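Local atomic coordinates of death on curing protein (Enterobacteria phage P1, PDB entry 3DD7), a protein that acts as the toxin of a phage toxin–antitoxin pair, probably by inhibiting the ribosome, and is inhibited by its antitoxin partner Phd. Residues Leu81-Leu84 against Arg85-Val89. The protein carries 2 engineered substitutions. Numbering follows the deposited sequence.
Sequences LLFL and RRNGV
L84 and V89 meet where helix 72-86 of this all-helical Fic/DOC-family fold ends in a Schellman motif. The chain turns back at G88, whose positive phi (86°) suits a residue without a side chain; V89 N then bonds to L84 O at 2.9 Å, and G88 N to R85 O at 3.1 Å. The reversal brings V89 CB to 3.9 Å from L84 CB, and both branched apolar side chains also rest on Y122 of helix 111-122.

Packing is tight around buried F83, which lies against helix 51-65, where its ring meets that of Y58. F83 O is gripped twice by N87, through the backbone N and, at 2.9 Å, through ND2, the two donors arriving from opposite faces of the carbonyl plane. An asparagine suits this first non-helical position because its short amide can fold back: with CG beside its own backbone N (chi1 -72°), it gives F83 O a second donor while OD1 accepts from R2 N.

The partly exposed side is looser and carries the long, charged arginines. R85, bent at chi3, brings NH2 obliquely to 3.4 Å from L82 CD1, while its guanidinium hydrogen-bonds the bound antitoxin peptide, which also packs on L81 and L82. R86, extended from CG to NE, passes L82 on its way to a salt bridge of NH2 with E8, with L82 CD2 4.2 Å above one guanidinium face, toward its rim. Beside buried F83, N87 ND2 sits over one face of the ring, toward its rim, 3.3 Å from F83 CE1, with amide and ring planes 48° apart.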
ATOM      1  N   LEU A  81       1.829  -0.879   4.542  1.00 18.10           N
ATOM      2  CA  LEU A  81       2.698  -1.245   5.658  1.00 18.71           C
ATOM      3  C   LEU A  81       3.283   0.010   6.319  1.00 18.99           C
ATOM      4  O   LEU A  81       3.475   0.057   7.543  1.00 19.11           O
ATOM      5  CB  LEU A  81       3.756  -2.264   5.217  1.00 19.01           C
ATOM      6  CG  LEU A  81       3.306  -3.727   5.407  1.00 19.81           C
ATOM      7  CD1 LEU A  81       1.951  -4.137   4.789  1.00 24.07           C
ATOM      8  CD2 LEU A  81       4.404  -4.744   5.035  1.00 18.48           C
ATOM      9  N   LEU A  82       3.504   1.040   5.506  1.00 19.47           N
ATOM     10  CA  LEU A  82       3.869   2.358   6.033  1.00 19.95           C
ATOM     11  C   LEU A  82       2.767   2.874   6.954  1.00 20.28           C
ATOM     12  O   LEU A  82       3.037   3.400   8.048  1.00 20.10           O
ATOM     13  CB  LEU A  82       4.122   3.348   4.892  1.00 20.32           C
ATOM     14  CG  LEU A  82       4.508   4.774   5.311  1.00 21.29           C
ATOM     15  CD1 LEU A  82       5.753   4.814   6.195  1.00 22.75           C
ATOM     16  CD2 LEU A  82       4.648   5.696   4.076  1.00 19.87           C
ATOM     17  N   PHE A  83       1.525   2.723   6.501  1.00 20.12           N
ATOM     18  CA  PHE A  83       0.372   3.072   7.291  1.00 20.75           C
ATOM     19  C   PHE A  83       0.404   2.348   8.647  1.00 20.77           C
ATOM     20  O   PHE A  83       0.282   2.989   9.698  1.00 21.63           O
ATOM     21  CB  PHE A  83      -0.932   2.783   6.543  1.00 21.05           C
ATOM     22  CG  PHE A  83      -2.128   2.921   7.418  1.00 20.54           C
ATOM     23  CD1 PHE A  83      -2.689   4.182   7.655  1.00 21.95           C
ATOM     24  CD2 PHE A  83      -2.654   1.812   8.071  1.00 22.20           C
ATOM     25  CE1 PHE A  83      -3.755   4.321   8.487  1.00 22.69           C
ATOM     26  CE2 PHE A  83      -3.731   1.956   8.939  1.00 21.43           C
ATOM     27  CZ  PHE A  83      -4.284   3.219   9.139  1.00 21.28           C
ATOM     28  N   LEU A  84       0.581   1.028   8.630  1.00 20.61           N
ATOM     29  CA  LEU A  84       0.651   0.271   9.893  1.00 20.67           C
ATOM     30  C   LEU A  84       1.787   0.773  10.793  1.00 20.63           C
ATOM     31  O   LEU A  84       1.575   1.002  11.978  1.00 20.74           O
ATOM     32  CB  LEU A  84       0.769  -1.233   9.648  1.00 20.64           C
ATOM     33  CG  LEU A  84      -0.445  -1.970   9.084  1.00 20.81           C
ATOM     34  CD1 LEU A  84      -0.016  -3.415   8.787  1.00 21.04           C
ATOM     35  CD2 LEU A  84      -1.722  -1.899   9.970  1.00 20.77           C
ATOM     36  N   ARG A  85       2.982   0.936  10.223  1.00 21.20           N
ATOM     37  CA  ARG A  85       4.143   1.426  10.963  1.00 22.12           C
ATOM     38  C   ARG A  85       3.922   2.807  11.623  1.00 22.35           C
ATOM     39  O   ARG A  85       4.301   3.025  12.792  1.00 22.84           O
ATOM     40  CB  ARG A  85       5.390   1.419  10.074  1.00 22.04           C
ATOM     41  CG  ARG A  85       6.685   1.749  10.824  1.00 22.46           C
ATOM     42  CD  ARG A  85       7.835   1.826   9.861  1.00 22.12           C
ATOM     43  NE  ARG A  85       7.883   3.136   9.212  1.00 25.22           N
ATOM     44  CZ  ARG A  85       8.828   3.536   8.359  1.00 25.40           C
ATOM     45  NH1 ARG A  85       9.825   2.736   8.009  1.00 24.25           N
ATOM     46  NH2 ARG A  85       8.768   4.756   7.855  1.00 25.92           N
ATOM     47  N   ARG A  86       3.308   3.737  10.899  1.00 22.61           N
ATOM     48  CA  ARG A  86       3.049   5.064  11.460  1.00 23.58           C
ATOM     49  C   ARG A  86       2.081   5.004  12.627  1.00 23.20           C
ATOM     50  O   ARG A  86       2.104   5.862  13.520  1.00 23.25           O
ATOM     51  CB  ARG A  86       2.418   5.968  10.432  1.00 24.02           C
ATOM     52  CG  ARG A  86       3.220   6.170   9.225  1.00 26.70           C
ATOM     53  CD  ARG A  86       2.851   7.511   8.720  1.00 31.36           C
ATOM     54  NE  ARG A  86       3.964   8.029   7.972  1.00 33.78           N
ATOM     55  CZ  ARG A  86       3.853   8.946   7.040  1.00 32.59           C
ATOM     56  NH1 ARG A  86       2.664   9.456   6.766  1.00 34.25           N
ATOM     57  NH2 ARG A  86       4.939   9.338   6.393  1.00 33.77           N
ATOM     58  N   ASN A  87       1.198   4.012  12.587  1.00 23.22           N
ATOM     59  CA  ASN A  87       0.201   3.859  13.638  1.00 23.27           C
ATOM     60  C   ASN A  87       0.631   2.912  14.754  1.00 23.14           C
ATOM     61  O   ASN A  87      -0.187   2.435  15.534  1.00 22.82           O
ATOM     62  CB  ASN A  87      -1.151   3.504  13.031  1.00 23.43           C
ATOM     63  CG  ASN A  87      -1.774   4.691  12.322  1.00 23.75           C
ATOM     64  OD1 ASN A  87      -2.304   5.596  12.968  1.00 22.63           O
ATOM     65  ND2 ASN A  87      -1.660   4.727  10.985  1.00 24.47           N
ATOM     66  N   GLY A  88       1.936   2.659  14.813  1.00 22.90           N
ATOM     67  CA  GLY A  88       2.545   1.935  15.929  1.00 22.75           C
ATOM     68  C   GLY A  88       2.518   0.424  15.799  1.00 22.54           C
ATOM     69  O   GLY A  88       2.803  -0.281  16.759  1.00 22.10           O
ATOM     70  N   VAL A  89       2.182  -0.082  14.612  1.00 22.80           N
ATOM     71  CA  VAL A  89       2.268  -1.524  14.367  1.00 22.63           C
ATOM     72  C   VAL A  89       3.616  -1.861  13.732  1.00 22.93           C
ATOM     73  O   VAL A  89       3.924  -1.381  12.634  1.00 22.75           O
ATOM     74  CB  VAL A  89       1.113  -2.038  13.470  1.00 22.66           C
ATOM     75  CG1 VAL A  89       1.293  -3.540  13.138  1.00 22.39           C
ATOM     76  CG2 VAL A  89      -0.247  -1.759  14.109  1.00 21.80           C
TER